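Local coordinates for protein transcriptional regulator, MerR-family (Cupriavidus metallidurans CH34, PDB 5GPE) that binds lead(II) and probably acts as a DNA-binding transcription regulator of the MerR family, at residues B[87-90]-B[91-95]. Numbering follows the deposited sequence.
Sequences AHIA and QVRTK
Ile89 and Arg93, one helical turn apart, run side by side in the same direction, and the isoleucine's CG2 methyl sits over the centre of the arginine guanidinium, 3.4 Å from CZ. The branched residue suits this place: a chi1 of -70° puts CG1 beside the backbone N and turns CG2 toward Arg93, so the methyl meets the flat cation face-on. Arg93 reaches this position through a chain extended from CG to NE, and NE forms a salt bridge with Glu103 of the second subunit. On the buried side, Val92 sets CG2 3.8 Å from CD2 of His88, oblique to the ring. The imidazole thus meets valine through a carbon, while ND1 and NE2 are hydrogen-bonded to Glu63 and Asp58; two such carboxylates would probably favour a positively charged ring. Leu106 of the second subunit packs on both His88 and Ile89. The exposed side is looser. Gln91 brings NE2 over a face of the imidazole at 4.5 Å from ND1 of His88, and beside the small Ala90, Thr94 turns OG1 back to Ala90 O (3.2 Å). Ala90 O also accepts Thr94 N at 3.1 Å, the two donors approaching from opposite faces of its plane. Regular i to i+4 bonds carry the backbone through this part of helix 79-111, the long helix that pairs with the second subunit as in the antiparallel coiled-coil dimer of MerR regulators.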
loop_
_atom_site.group_PDB
_atom_site.type_symbol
_atom_site.label_atom_id
_atom_site.label_comp_id
_atom_site.label_asym_id
_atom_site.label_seq_id
_atom_site.Cartn_x
_atom_site.Cartn_y
_atom_site.Cartn_z
ATOM N N ALA B 87 9.383 12.989 9.009
ATOM C CA ALA B 87 8.547 11.840 9.452
ATOM C C ALA B 87 8.297 10.861 8.294
ATOM O O ALA B 87 8.304 9.648 8.494
ATOM C CB ALA B 87 7.235 12.304 10.049
ATOM N N HIS B 88 8.151 11.393 7.081
ATOM C CA HIS B 88 7.989 10.547 5.905
ATOM C C HIS B 88 9.251 9.741 5.595
ATOM O O HIS B 88 9.177 8.541 5.314
ATOM C CB HIS B 88 7.600 11.349 4.660
ATOM C CG HIS B 88 6.846 10.537 3.667
ATOM N ND1 HIS B 88 5.487 10.653 3.509
ATOM C CD2 HIS B 88 7.237 9.541 2.840
ATOM C CE1 HIS B 88 5.076 9.787 2.603
ATOM N NE2 HIS B 88 6.120 9.105 2.177
ATOM N N ILE B 89 10.402 10.396 5.671
ATOM C CA ILE B 89 11.695 9.713 5.517
ATOM C C ILE B 89 11.834 8.566 6.543
ATOM O O ILE B 89 12.234 7.450 6.192
ATOM C CB ILE B 89 12.867 10.702 5.637
ATOM C CG1 ILE B 89 12.914 11.622 4.407
ATOM C CG2 ILE B 89 14.200 9.982 5.782
ATOM C CD1 ILE B 89 13.776 12.858 4.603
ATOM N N ALA B 90 11.527 8.848 7.802
ATOM C CA ALA B 90 11.590 7.825 8.877
ATOM C C ALA B 90 10.684 6.625 8.569
ATOM O O ALA B 90 11.074 5.466 8.741
ATOM C CB ALA B 90 11.217 8.432 10.225
ATOM N N GLN B 91 9.472 6.925 8.114
ATOM C CA GLN B 91 8.514 5.902 7.661
ATOM C C GLN B 91 9.054 4.986 6.546
ATOM O O GLN B 91 8.897 3.759 6.594
ATOM C CB GLN B 91 7.234 6.551 7.157
ATOM C CG GLN B 91 6.041 6.304 8.041
ATOM C CD GLN B 91 4.919 7.287 7.789
ATOM O OE1 GLN B 91 4.403 7.893 8.728
ATOM N NE2 GLN B 91 4.538 7.463 6.517
ATOM N N VAL B 92 9.656 5.602 5.539
ATOM C CA VAL B 92 10.209 4.864 4.411
ATOM C C VAL B 92 11.364 3.976 4.848
ATOM O O VAL B 92 11.504 2.841 4.365
ATOM C CB VAL B 92 10.644 5.836 3.282
ATOM C CG1 VAL B 92 11.427 5.121 2.198
ATOM C CG2 VAL B 92 9.404 6.457 2.661
ATOM N N ARG B 93 12.196 4.481 5.755
ATOM C CA ARG B 93 13.333 3.715 6.270
ATOM C C ARG B 93 12.891 2.455 7.028
ATOM O O ARG B 93 13.488 1.388 6.885
ATOM C CB ARG B 93 14.232 4.596 7.146
ATOM C CG ARG B 93 15.055 5.585 6.322
ATOM C CD ARG B 93 15.764 6.612 7.184
ATOM N NE ARG B 93 16.595 7.466 6.351
ATOM C CZ ARG B 93 17.198 8.593 6.726
ATOM N NH1 ARG B 93 17.078 9.073 7.949
ATOM N NH2 ARG B 93 17.920 9.255 5.829
ATOM N N THR B 94 11.834 2.587 7.818
ATOM C CA THR B 94 11.292 1.434 8.559
ATOM C C THR B 94 10.698 0.403 7.583
ATOM O O THR B 94 10.897 -0.798 7.736
ATOM C CB THR B 94 10.243 1.881 9.581
ATOM O OG1 THR B 94 10.861 2.760 10.518
ATOM C CG2 THR B 94 9.645 0.684 10.325
ATOM N N LYS B 95 9.988 0.887 6.576
ATOM C CA LYS B 95 9.406 0.010 5.556
ATOM C C LYS B 95 10.488 -0.778 4.804
ATOM O O LYS B 95 10.319 -1.954 4.536
ATOM C CB LYS B 95 8.522 0.813 4.588
ATOM C CG LYS B 95 7.808 -0.021 3.546
ATOM C CD LYS B 95 6.783 -0.978 4.163
ATOM C CE LYS B 95 6.295 -2.015 3.134
ATOM N NZ LYS B 95 5.422 -1.403 2.099
#